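Local coordinates for protein transferrin (Manduca sexta, PDB 6WB6) that binds and transports a single ferric ion per molecule together with a carbonate anion, as a secreted insect iron carrier, at residues N360-K365 against N628-N633; A405-M410 against T587-K592; F425-G430 against N634-L639; L432-Y437 against S573-C578. All blocks are in the same frame, centred on the assembly; numbering follows the deposited sequence.

Interaction 1. Residues N360-K365 against N628-N633; sequences NVALSK and NNVIFN
V630 is the first residue of the 628-633 loop to meet the helix beginning at N360. Its CG1 methyl rests on A362, 3.4 Å from A362 CA and 3.7 Å from A362 CB. The V630 chi1 of -171° sets CG1 anti to the backbone N, and this turns the methyl onto the helix. V361 touches the same methyl more loosely. CG1 also packs against the aliphatic chain of K365, with K365 CD 3.7 Å away.

The V630 carbonyl receives the polar end of that lysine. K365 NZ donates to V630 O at 2.9 Å, and the donor lies in the carbonyl plane at a C=O...N angle of 152°. The K365 chain is fully extended, all four torsions near 180°, and this lets NZ span from the helix to the loop. NZ also bonds I620 O, so two main-chain oxygens hold the buried lysine end.

I631 follows. Its CD1 lies 3.7 Å from A362 O and 4.1 Å from K365 CB, and the I631 and K365 side chains cross obliquely. F632 closes the contact. K365 NZ stands at the edge of its ring, 4.4 Å from F632 CD2, while I631 CG2 lies over one face.

This is buried packing within the second transferrin-like half, away from the iron site. It joins the first turns of helix 360-375 to the loop leading into strand 638-641. A362 also touches V357 of strand 352-357, and I631 reaches M369 farther along the same helix.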
loop_
_atom_site.group_PDB
_atom_site.type_symbol
_atom_site.label_atom_id
_atom_site.label_comp_id
_atom_site.label_asym_id
_atom_site.label_seq_id
_atom_site.Cartn_x
_atom_site.Cartn_y
_atom_site.Cartn_z
ATOM N N ASN A 360 19.774 -11.597 5.154
ATOM C CA ASN A 360 20.067 -11.453 3.734
ATOM C C ASN A 360 18.799 -11.572 2.893
ATOM O O ASN A 360 18.643 -10.864 1.890
ATOM C CB ASN A 360 21.085 -12.504 3.262
ATOM C CG ASN A 360 22.460 -12.307 3.855
ATOM O OD1 ASN A 360 22.807 -11.222 4.297
ATOM N ND2 ASN A 360 23.257 -13.369 3.856
ATOM N N VAL A 361 17.914 -12.506 3.237
ATOM C CA VAL A 361 16.673 -12.607 2.482
ATOM C C VAL A 361 15.863 -11.328 2.659
ATOM O O VAL A 361 15.370 -10.751 1.691
ATOM C CB VAL A 361 15.866 -13.858 2.881
ATOM C CG1 VAL A 361 15.531 -13.882 4.325
ATOM C CG2 VAL A 361 14.580 -13.920 2.074
ATOM N N ALA A 362 15.740 -10.851 3.895
ATOM C CA ALA A 362 15.016 -9.602 4.121
ATOM C C ALA A 362 15.668 -8.443 3.385
ATOM O O ALA A 362 14.973 -7.618 2.773
ATOM C CB ALA A 362 14.927 -9.329 5.605
ATOM N N LEU A 363 16.999 -8.369 3.405
ATOM C CA LEU A 363 17.681 -7.381 2.579
ATOM C C LEU A 363 17.249 -7.485 1.116
ATOM O O LEU A 363 17.031 -6.475 0.447
ATOM C CB LEU A 363 19.188 -7.555 2.671
ATOM C CG LEU A 363 20.016 -6.544 1.893
ATOM C CD1 LEU A 363 19.695 -5.165 2.356
ATOM C CD2 LEU A 363 21.521 -6.845 2.079
ATOM N N SER A 364 17.195 -8.700 0.576
ATOM C CA SER A 364 16.843 -8.812 -0.830
ATOM C C SER A 364 15.378 -8.458 -1.056
ATOM O O SER A 364 15.047 -7.878 -2.092
ATOM C CB SER A 364 17.153 -10.208 -1.346
ATOM O OG SER A 364 16.541 -11.163 -0.515
ATOM N N LYS A 365 14.502 -8.784 -0.102
ATOM C CA LYS A 365 13.101 -8.406 -0.240
ATOM C C LYS A 365 12.948 -6.897 -0.158
ATOM O O LYS A 365 12.184 -6.294 -0.927
ATOM C CB LYS A 365 12.248 -9.106 0.833
ATOM C CG LYS A 365 10.740 -8.842 0.683
ATOM C CD LYS A 365 9.876 -9.579 1.696
ATOM C CE LYS A 365 8.426 -9.115 1.573
ATOM N NZ LYS A 365 7.438 -9.859 2.423
ATOM N N ASN A 628 8.853 -17.236 5.009
ATOM C CA ASN A 628 7.662 -16.505 5.382
ATOM C C ASN A 628 8.003 -15.389 6.346
ATOM O O ASN A 628 9.053 -15.390 6.994
ATOM C CB ASN A 628 6.635 -17.452 5.988
ATOM C CG ASN A 628 6.062 -18.363 4.953
ATOM O OD1 ASN A 628 5.137 -17.982 4.232
ATOM N ND2 ASN A 628 6.659 -19.549 4.807
ATOM N N ASN A 629 7.105 -14.409 6.400
ATOM C CA ASN A 629 7.169 -13.385 7.423
ATOM C C ASN A 629 8.419 -12.550 7.278
ATOM O O ASN A 629 8.919 -12.005 8.260
ATOM C CB ASN A 629 7.113 -14.013 8.811
ATOM C CG ASN A 629 5.900 -14.853 8.984
ATOM O OD1 ASN A 629 4.831 -14.540 8.434
ATOM N ND2 ASN A 629 6.045 -15.949 9.715
ATOM N N VAL A 630 8.917 -12.454 6.051
ATOM C CA VAL A 630 10.064 -11.611 5.767
ATOM C C VAL A 630 9.600 -10.157 5.763
ATOM O O VAL A 630 8.740 -9.778 4.960
ATOM C CB VAL A 630 10.708 -11.994 4.433
ATOM C CG1 VAL A 630 12.003 -11.254 4.275
ATOM C CG2 VAL A 630 10.939 -13.509 4.362
ATOM N N ILE A 631 10.181 -9.343 6.651
ATOM C CA ILE A 631 9.835 -7.925 6.840
ATOM C C ILE A 631 8.433 -7.785 7.408
ATOM O O ILE A 631 8.241 -7.156 8.450
ATOM C CB ILE A 631 9.957 -7.099 5.545
ATOM C CG1 ILE A 631 11.403 -7.126 5.051
ATOM C CG2 ILE A 631 9.549 -5.646 5.823
ATOM C CD1 ILE A 631 11.693 -6.330 3.834
ATOM N N PHE A 632 7.442 -8.336 6.719
ATOM C CA PHE A 632 6.070 -8.336 7.203
ATOM C C PHE A 632 5.653 -9.767 7.478
ATOM O O PHE A 632 6.129 -10.702 6.831
ATOM C CB PHE A 632 5.094 -7.683 6.189
ATOM C CG PHE A 632 5.549 -6.303 5.692
ATOM C CD1 PHE A 632 5.394 -5.182 6.481
ATOM C CD2 PHE A 632 6.133 -6.163 4.455
ATOM C CE1 PHE A 632 5.833 -3.945 6.065
ATOM C CE2 PHE A 632 6.564 -4.928 4.009
ATOM C CZ PHE A 632 6.408 -3.804 4.819
ATOM N N ASN A 633 4.742 -9.940 8.426
ATOM C CA ASN A 633 4.158 -11.259 8.591
ATOM C C ASN A 633 3.199 -11.536 7.449
ATOM O O ASN A 633 2.465 -10.645 7.012
ATOM C CB ASN A 633 3.441 -11.369 9.919
ATOM C CG ASN A 633 4.407 -11.386 11.066
ATOM O OD1 ASN A 633 5.211 -12.301 11.165
ATOM N ND2 ASN A 633 4.370 -10.353 11.909
#

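Interaction 2. Residues A405-M410 against T587-K592; sequences ASVDDM and TWVAAK
S406 lies over the indole of W588. Its CB is 3.6 Å from the centroid of the five-membered ring and 17° off the ring normal, a CH-pi contact over the face. With chi1 at -71°, W588 CG lies beside the backbone N, which brings the five-membered ring against S406 CB. S406 OG is not bonded directly to the indole. A water joins them, 3.0 Å from S406 OG and 3.3 Å from W588 NE1, and accepts from the indole N-H.

V407 and V589 point to the other face of the sheet, where their side chains cross at about a right angle. V407 CG1 meets V589 CG1 at 3.7 Å. T587 and A405 share that face.

The backbones pair as antiparallel strands. A405 with V589 and V407 with T587 are hydrogen-bonded pairs, with S406 and W588 the non-hydrogen-bonded pair between them. The bond from V589 N to A405 O is short, at 2.6 Å. An alanine in place of W588 would probably leave S406 CB without its aromatic face and the bridging water without its indole donor.

Strand 405-407 is the outermost strand on one side of a four-stranded antiparallel sheet. Strand 587-590 lies next to it and pairs on its far side with strand 422-428, where F425 stacks on W588. Helix 390-399 covers the face that carries A405, V407 and V589.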
loop_
_atom_site.group_PDB
_atom_site.type_symbol
_atom_site.label_atom_id
_atom_site.label_comp_id
_atom_site.label_asym_id
_atom_site.label_seq_id
_atom_site.Cartn_x
_atom_site.Cartn_y
_atom_site.Cartn_z
ATOM N N ALA A 405 12.922 0.398 11.989
ATOM C CA ALA A 405 13.159 -1.006 12.210
ATOM C C ALA A 405 11.926 -1.522 12.908
ATOM O O ALA A 405 11.203 -0.759 13.558
ATOM C CB ALA A 405 14.425 -1.240 13.040
ATOM N N SER A 406 11.682 -2.813 12.745
ATOM C CA SER A 406 10.522 -3.464 13.318
ATOM C C SER A 406 10.904 -4.173 14.605
ATOM O O SER A 406 12.057 -4.526 14.835
ATOM C CB SER A 406 9.901 -4.480 12.347
ATOM O OG SER A 406 10.833 -5.483 11.987
ATOM N N VAL A 407 9.889 -4.415 15.414
ATOM C CA VAL A 407 10.011 -5.089 16.690
ATOM C C VAL A 407 8.660 -5.740 16.950
ATOM O O VAL A 407 7.616 -5.230 16.523
ATOM C CB VAL A 407 10.476 -4.069 17.763
ATOM C CG1 VAL A 407 9.613 -2.811 17.708
ATOM C CG2 VAL A 407 10.495 -4.660 19.143
ATOM N N ASP A 408 8.672 -6.923 17.534
ATOM C CA ASP A 408 7.449 -7.703 17.618
ATOM C C ASP A 408 6.945 -7.744 19.054
ATOM O O ASP A 408 7.687 -7.519 20.014
ATOM C CB ASP A 408 7.650 -9.135 17.088
ATOM C CG ASP A 408 7.926 -9.191 15.575
ATOM O OD1 ASP A 408 7.334 -8.390 14.822
ATOM O OD2 ASP A 408 8.736 -10.046 15.130
ATOM N N ASP A 409 5.643 -7.993 19.176
ATOM C CA ASP A 409 5.021 -8.363 20.442
ATOM C C ASP A 409 5.428 -7.324 21.487
ATOM O O ASP A 409 5.361 -6.119 21.207
ATOM C CB ASP A 409 5.402 -9.809 20.759
ATOM C CG ASP A 409 4.956 -10.800 19.670
ATOM O OD1 ASP A 409 3.774 -10.762 19.258
ATOM O OD2 ASP A 409 5.789 -11.627 19.232
ATOM N N MET A 410 5.879 -7.731 22.671
ATOM C CA MET A 410 6.040 -6.830 23.800
ATOM C C MET A 410 7.413 -6.165 23.856
ATOM O O MET A 410 7.772 -5.610 24.898
ATOM C CB MET A 410 5.779 -7.586 25.106
ATOM C CG MET A 410 4.424 -8.323 25.159
ATOM S SD MET A 410 4.318 -9.878 24.223
ATOM C CE MET A 410 5.594 -10.887 25.007
ATOM N N THR A 587 5.672 -3.926 14.826
ATOM C CA THR A 587 5.689 -2.466 14.849
ATOM C C THR A 587 7.024 -1.954 14.340
ATOM O O THR A 587 8.076 -2.482 14.719
ATOM C CB THR A 587 5.515 -1.940 16.249
ATOM O OG1 THR A 587 4.251 -2.351 16.765
ATOM C CG2 THR A 587 5.601 -0.460 16.241
ATOM N N TRP A 588 6.985 -0.908 13.521
ATOM C CA TRP A 588 8.191 -0.242 13.058
ATOM C C TRP A 588 8.424 1.000 13.897
ATOM O O TRP A 588 7.494 1.788 14.134
ATOM C CB TRP A 588 8.108 0.091 11.563
ATOM C CG TRP A 588 8.199 -1.170 10.757
ATOM C CD1 TRP A 588 9.281 -1.632 10.088
ATOM C CD2 TRP A 588 7.144 -2.143 10.544
ATOM N NE1 TRP A 588 8.984 -2.830 9.472
ATOM C CE2 TRP A 588 7.684 -3.170 9.750
ATOM C CE3 TRP A 588 5.804 -2.238 10.948
ATOM C CZ2 TRP A 588 6.938 -4.288 9.359
ATOM C CZ3 TRP A 588 5.056 -3.352 10.542
ATOM C CH2 TRP A 588 5.630 -4.360 9.773
ATOM N N VAL A 589 9.648 1.145 14.393
ATOM C CA VAL A 589 9.961 2.217 15.324
ATOM C C VAL A 589 11.033 3.086 14.702
ATOM O O VAL A 589 11.821 2.641 13.859
ATOM C CB VAL A 589 10.408 1.699 16.704
ATOM C CG1 VAL A 589 9.347 0.834 17.303
ATOM C CG2 VAL A 589 11.717 0.960 16.603
ATOM N N ALA A 590 11.048 4.346 15.130
ATOM C CA ALA A 590 11.960 5.342 14.603
ATOM C C ALA A 590 12.510 6.196 15.735
ATOM O O ALA A 590 11.957 6.250 16.835
ATOM C CB ALA A 590 11.276 6.245 13.570
ATOM N N ALA A 591 13.613 6.878 15.443
ATOM C CA ALA A 591 14.202 7.749 16.433
ATOM C C ALA A 591 13.445 9.070 16.469
ATOM O O ALA A 591 12.513 9.320 15.692
ATOM C CB ALA A 591 15.680 7.974 16.142
ATOM N N LYS A 592 13.885 9.937 17.376
ATOM C CA LYS A 592 13.214 11.192 17.688
ATOM C C LYS A 592 13.616 12.350 16.784
ATOM O O LYS A 592 12.788 13.219 16.507
ATOM C CB LYS A 592 13.524 11.596 19.138
HETATM O O HOH W 1 11.438 -4.943 9.109
#

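Interaction 3. Residues F425-G430 against N634-L639; sequences FHEVYG and NAAKGL
V428 faces both K637 and G638, which makes a classic beta bulge where strand 422-428 meets strand 638-641. The pairing is antiparallel, and strand 638-641 is an outermost strand of its four-stranded sheet.

The backbone bonds come first. K637 N donates to V428 O at 2.8 Å, nearly straight at 170°. G638 N makes only a weak bond to the same oxygen. V428 N donates to G638 O at 3.1 Å. E427 and L639 form the adjoining non-hydrogen-bonded pair. G638 has little room for a side chain, because a CB there would come close to V428 CG2.

The packing contacts gather round L639 and the two alanines. L639 CD1 meets F425 CE2 at 4.1 Å, and its CD2 lies equally close to E427 CG. Y429 CD1 touches A635 CB at 4.2 Å, and Y429 CE1 is near A636 CB. A636 CB also packs 3.7 Å from E427 CD.

Two carbon-oxygen contacts are not bonds. The Y429 ring turns its edge to A635 O, with CD1 3.5 Å from that oxygen. The bent chain of K637 brings CG to 3.2 Å from G430 O.

The polar side-chain contacts centre on E427, whose chain is extended beyond CG. E427 OE2 accepts from N633 N, just before the second segment. An alanine in place of E427 would probably leave N633 N and the Y429 hydroxyl without their carboxylate acceptor and open a gap beside A636 CB. That hydroxyl bond lies within the 425-430 segment and is very short: Y429 OH donates to E427 OE1 at 2.5 Å.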
loop_
_atom_site.group_PDB
_atom_site.type_symbol
_atom_site.label_atom_id
_atom_site.label_comp_id
_atom_site.label_asym_id
_atom_site.label_seq_id
_atom_site.Cartn_x
_atom_site.Cartn_y
_atom_site.Cartn_z
ATOM N N PHE A 425 4.310 2.963 12.734
ATOM C CA PHE A 425 3.181 2.234 12.162
ATOM C C PHE A 425 3.357 0.769 12.517
ATOM O O PHE A 425 4.460 0.323 12.867
ATOM C CB PHE A 425 3.084 2.424 10.655
ATOM C CG PHE A 425 4.284 1.924 9.902
ATOM C CD1 PHE A 425 5.362 2.755 9.660
ATOM C CD2 PHE A 425 4.341 0.612 9.458
ATOM C CE1 PHE A 425 6.476 2.293 8.984
ATOM C CE2 PHE A 425 5.452 0.153 8.784
ATOM C CZ PHE A 425 6.516 0.992 8.543
ATOM N N HIS A 426 2.249 0.043 12.453
ATOM C CA HIS A 426 2.172 -1.338 12.892
ATOM C C HIS A 426 1.339 -2.130 11.891
ATOM O O HIS A 426 0.639 -1.559 11.040
ATOM C CB HIS A 426 1.555 -1.426 14.284
ATOM C CG HIS A 426 0.177 -0.859 14.340
ATOM N ND1 HIS A 426 -0.091 0.405 14.819
ATOM C CD2 HIS A 426 -1.012 -1.371 13.938
ATOM C CE1 HIS A 426 -1.390 0.630 14.745
ATOM N NE2 HIS A 426 -1.969 -0.431 14.207
ATOM N N GLU A 427 1.424 -3.461 12.016
ATOM C CA GLU A 427 0.637 -4.379 11.210
ATOM C C GLU A 427 -0.796 -4.444 11.701
ATOM O O GLU A 427 -1.077 -4.329 12.897
ATOM C CB GLU A 427 1.245 -5.786 11.231
ATOM C CG GLU A 427 2.477 -5.887 10.384
ATOM C CD GLU A 427 3.055 -7.287 10.273
ATOM O OE1 GLU A 427 2.657 -8.193 11.037
ATOM O OE2 GLU A 427 3.945 -7.450 9.437
ATOM N N VAL A 428 -1.710 -4.582 10.756
ATOM C CA VAL A 428 -3.085 -4.910 11.081
ATOM C C VAL A 428 -3.438 -6.220 10.390
ATOM O O VAL A 428 -2.833 -6.614 9.391
ATOM C CB VAL A 428 -4.072 -3.791 10.691
ATOM C CG1 VAL A 428 -3.848 -2.590 11.569
ATOM C CG2 VAL A 428 -3.963 -3.443 9.222
ATOM N N TYR A 429 -4.450 -6.885 10.930
ATOM C CA TYR A 429 -4.745 -8.256 10.552
ATOM C C TYR A 429 -6.241 -8.436 10.330
ATOM O O TYR A 429 -7.052 -7.553 10.610
ATOM C CB TYR A 429 -4.238 -9.217 11.616
ATOM C CG TYR A 429 -2.812 -8.983 11.996
ATOM C CD1 TYR A 429 -1.787 -9.339 11.142
ATOM C CD2 TYR A 429 -2.486 -8.406 13.210
ATOM C CE1 TYR A 429 -0.470 -9.142 11.486
ATOM C CE2 TYR A 429 -1.153 -8.203 13.564
ATOM C CZ TYR A 429 -0.160 -8.575 12.695
ATOM O OH TYR A 429 1.162 -8.385 12.990
ATOM N N GLY A 430 -6.594 -9.599 9.794
ATOM C CA GLY A 430 -7.989 -9.932 9.574
ATOM C C GLY A 430 -8.640 -9.170 8.440
ATOM O O GLY A 430 -8.034 -8.281 7.824
ATOM N N ASN A 634 3.225 -12.773 6.953
ATOM C CA ASN A 634 2.301 -13.174 5.890
ATOM C C ASN A 634 0.854 -12.894 6.267
ATOM O O ASN A 634 0.022 -12.687 5.389
ATOM C CB ASN A 634 2.469 -14.667 5.558
ATOM C CG ASN A 634 3.765 -14.981 4.808
ATOM O OD1 ASN A 634 4.807 -14.328 4.999
ATOM N ND2 ASN A 634 3.711 -16.013 3.964
ATOM N N ALA A 635 0.532 -12.865 7.559
ATOM C CA ALA A 635 -0.836 -12.597 7.988
ATOM C C ALA A 635 -1.213 -11.122 7.907
ATOM O O ALA A 635 -2.401 -10.792 8.015
ATOM C CB ALA A 635 -1.051 -13.075 9.425
ATOM N N ALA A 636 -0.243 -10.229 7.734
ATOM C CA ALA A 636 -0.569 -8.812 7.704
ATOM C C ALA A 636 -1.524 -8.525 6.556
ATOM O O ALA A 636 -1.341 -9.002 5.436
ATOM C CB ALA A 636 0.699 -7.966 7.559
ATOM N N LYS A 637 -2.547 -7.745 6.851
ATOM C CA LYS A 637 -3.514 -7.296 5.874
ATOM C C LYS A 637 -3.414 -5.808 5.615
ATOM O O LYS A 637 -4.238 -5.255 4.873
ATOM C CB LYS A 637 -4.919 -7.627 6.356
ATOM C CG LYS A 637 -5.065 -9.047 6.901
ATOM C CD LYS A 637 -4.505 -10.091 5.961
ATOM C CE LYS A 637 -5.213 -10.121 4.643
ATOM N NZ LYS A 637 -5.041 -11.512 4.096
ATOM N N GLY A 638 -2.464 -5.140 6.248
ATOM C CA GLY A 638 -2.275 -3.727 6.024
ATOM C C GLY A 638 -1.335 -3.140 7.046
ATOM O O GLY A 638 -0.818 -3.825 7.936
ATOM N N LEU A 639 -1.141 -1.845 6.907
ATOM C CA LEU A 639 -0.317 -1.077 7.820
ATOM C C LEU A 639 -1.121 0.122 8.273
ATOM O O LEU A 639 -1.865 0.696 7.474
ATOM C CB LEU A 639 0.964 -0.637 7.143
ATOM C CG LEU A 639 1.830 -1.788 6.640
ATOM C CD1 LEU A 639 2.973 -1.205 5.849
ATOM C CD2 LEU A 639 2.336 -2.667 7.813
#

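Interaction 4. Residues L432-Y437 against S573-C578; sequences LKTPNY and SSFATC
Y437 and F575 meet with their side chains crossing at about a right angle. The edge of the F575 ring is turned to the tyrosine, with Y437 CD1 near the phenylalanine plane and 3.9 Å from F575 CD2. F575 has chi1 at 57°, which sets CG between the backbone N and the carbonyl carbon. This directs the ring across to the 432-437 segment. There its CE2 also meets T434 CG2 at 4.0 Å, and the two side chains pass each other, running opposite ways.

With chi1 at -74°, CG beside the backbone N, the Y437 ring is carried to A576. A576 CA stands over the ring centre, 3.9 Å from the centroid and 8° off the normal, in a CH-pi contact. A576 CB adds a looser touch at Y437 CE1, and A576 O comes within 3.5 Å of Y437 CE2.

Both segments are loops at the protein surface, leading into strands 437-443 and 581-582. C578, at the end of the second segment, is tied to C561 by a disulfide. With no hydrogen bond between the two segments to fix direction, their contact probably depends on shape fit between the rings and the A576 backbone.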
loop_
_atom_site.group_PDB
_atom_site.type_symbol
_atom_site.label_atom_id
_atom_site.label_comp_id
_atom_site.label_asym_id
_atom_site.label_seq_id
_atom_site.Cartn_x
_atom_site.Cartn_y
_atom_site.Cartn_z
ATOM N N LEU A 432 -11.089 -7.200 8.948
ATOM C CA LEU A 432 -11.352 -5.901 9.550
ATOM C C LEU A 432 -10.106 -5.021 9.665
ATOM O O LEU A 432 -10.215 -3.889 10.145
ATOM C CB LEU A 432 -11.972 -6.108 10.936
ATOM C CG LEU A 432 -13.275 -6.919 10.914
ATOM C CD1 LEU A 432 -13.249 -8.055 11.930
ATOM C CD2 LEU A 432 -14.466 -6.007 11.163
ATOM N N LYS A 433 -8.940 -5.504 9.223
ATOM C CA LYS A 433 -7.701 -4.727 9.226
ATOM C C LYS A 433 -7.522 -4.023 10.570
ATOM O O LYS A 433 -7.743 -2.820 10.706
ATOM C CB LYS A 433 -7.694 -3.746 8.050
ATOM C CG LYS A 433 -8.091 -4.425 6.726
ATOM C CD LYS A 433 -7.493 -3.789 5.488
ATOM C CE LYS A 433 -7.771 -4.688 4.270
ATOM N NZ LYS A 433 -7.119 -4.209 3.002
ATOM N N THR A 434 -7.122 -4.797 11.566
ATOM C CA THR A 434 -7.186 -4.471 12.979
ATOM C C THR A 434 -6.008 -5.156 13.658
ATOM O O THR A 434 -5.688 -6.286 13.271
ATOM C CB THR A 434 -8.519 -5.003 13.506
ATOM O OG1 THR A 434 -9.565 -4.044 13.275
ATOM C CG2 THR A 434 -8.438 -5.341 14.920
ATOM N N PRO A 435 -5.339 -4.545 14.640
ATOM C CA PRO A 435 -4.351 -5.322 15.403
ATOM C C PRO A 435 -5.055 -6.445 16.137
ATOM O O PRO A 435 -6.276 -6.442 16.269
ATOM C CB PRO A 435 -3.751 -4.310 16.379
ATOM C CG PRO A 435 -4.175 -2.965 15.858
ATOM C CD PRO A 435 -5.463 -3.174 15.169
ATOM N N ASN A 436 -4.284 -7.423 16.601
ATOM C CA ASN A 436 -4.850 -8.407 17.510
ATOM C C ASN A 436 -5.210 -7.737 18.826
ATOM O O ASN A 436 -4.617 -6.725 19.209
ATOM C CB ASN A 436 -3.869 -9.537 17.770
ATOM C CG ASN A 436 -3.612 -10.369 16.535
ATOM O OD1 ASN A 436 -4.543 -10.732 15.810
ATOM N ND2 ASN A 436 -2.343 -10.624 16.257
ATOM N N TYR A 437 -6.186 -8.315 19.520
ATOM C CA TYR A 437 -6.542 -7.897 20.866
ATOM C C TYR A 437 -6.429 -9.062 21.834
ATOM O O TYR A 437 -6.802 -10.199 21.518
ATOM C CB TYR A 437 -7.962 -7.345 20.921
ATOM C CG TYR A 437 -8.077 -5.976 20.308
ATOM C CD1 TYR A 437 -7.848 -5.783 18.955
ATOM C CD2 TYR A 437 -8.392 -4.881 21.079
ATOM C CE1 TYR A 437 -7.946 -4.529 18.398
ATOM C CE2 TYR A 437 -8.495 -3.630 20.532
ATOM C CZ TYR A 437 -8.273 -3.458 19.194
ATOM O OH TYR A 437 -8.381 -2.212 18.633
ATOM N N SER A 573 -16.790 -11.858 17.686
ATOM C CA SER A 573 -16.251 -11.054 16.593
ATOM C C SER A 573 -16.086 -9.584 16.948
ATOM O O SER A 573 -15.551 -8.825 16.132
ATOM C CB SER A 573 -17.148 -11.176 15.362
ATOM O OG SER A 573 -18.473 -10.783 15.675
ATOM N N SER A 574 -16.518 -9.159 18.132
ATOM C CA SER A 574 -16.443 -7.760 18.514
ATOM C C SER A 574 -15.227 -7.460 19.370
ATOM O O SER A 574 -15.146 -6.369 19.941
ATOM C CB SER A 574 -17.710 -7.339 19.260
ATOM O OG SER A 574 -17.653 -7.799 20.594
ATOM N N PHE A 575 -14.269 -8.384 19.437
ATOM C CA PHE A 575 -13.073 -8.218 20.259
ATOM C C PHE A 575 -12.478 -6.812 20.190
ATOM O O PHE A 575 -11.991 -6.309 21.208
ATOM C CB PHE A 575 -12.015 -9.261 19.870
ATOM C CG PHE A 575 -11.621 -9.221 18.429
ATOM C CD1 PHE A 575 -12.323 -9.939 17.488
ATOM C CD2 PHE A 575 -10.544 -8.454 18.014
ATOM C CE1 PHE A 575 -11.967 -9.896 16.152
ATOM C CE2 PHE A 575 -10.176 -8.415 16.691
ATOM C CZ PHE A 575 -10.887 -9.134 15.752
ATOM N N ALA A 576 -12.532 -6.143 19.027
ATOM C CA ALA A 576 -11.930 -4.814 18.930
ATOM C C ALA A 576 -12.540 -3.808 19.906
ATOM O O ALA A 576 -11.920 -2.778 20.163
ATOM C CB ALA A 576 -12.035 -4.252 17.511
ATOM N N THR A 577 -13.718 -4.079 20.476
ATOM C CA THR A 577 -14.288 -3.192 21.488
ATOM C C THR A 577 -14.705 -3.930 22.760
ATOM O O THR A 577 -15.278 -3.309 23.666
ATOM C CB THR A 577 -15.494 -2.428 20.915
ATOM O OG1 THR A 577 -16.549 -3.350 20.624
ATOM C CG2 THR A 577 -15.097 -1.673 19.651
ATOM N N CYS A 578 -14.421 -5.228 22.853
ATOM C CA CYS A 578 -14.795 -6.079 23.987
ATOM C C CYS A 578 -13.561 -6.929 24.271
ATOM O O CYS A 578 -13.396 -8.002 23.679
ATOM C CB CYS A 578 -16.006 -6.956 23.682
ATOM S SG CYS A 578 -16.536 -7.950 25.108
#

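Overall arrangement
All four interactions lie in the second transferrin-like half, away from the iron and carbonate sites, whose ligands belong to the first half. Interactions 2 and 3 share a four-stranded sheet. Their centres are 14 Å apart, and W588 N lies 2.9 Å from F425 O, a probable hydrogen bond. Interaction 1 runs directly into interaction 3 along the chain, with N633 N 2.8 Å from E427 OE2. It also meets interaction 2, where F632 CD1 is 3.4 Å from W588 CZ2. Interaction 4 touches interaction 3 through Y429 N and T434 O, 2.7 Å apart. It stays about 7 Å from interaction 2 and 8 Å from interaction 1, nearest atoms.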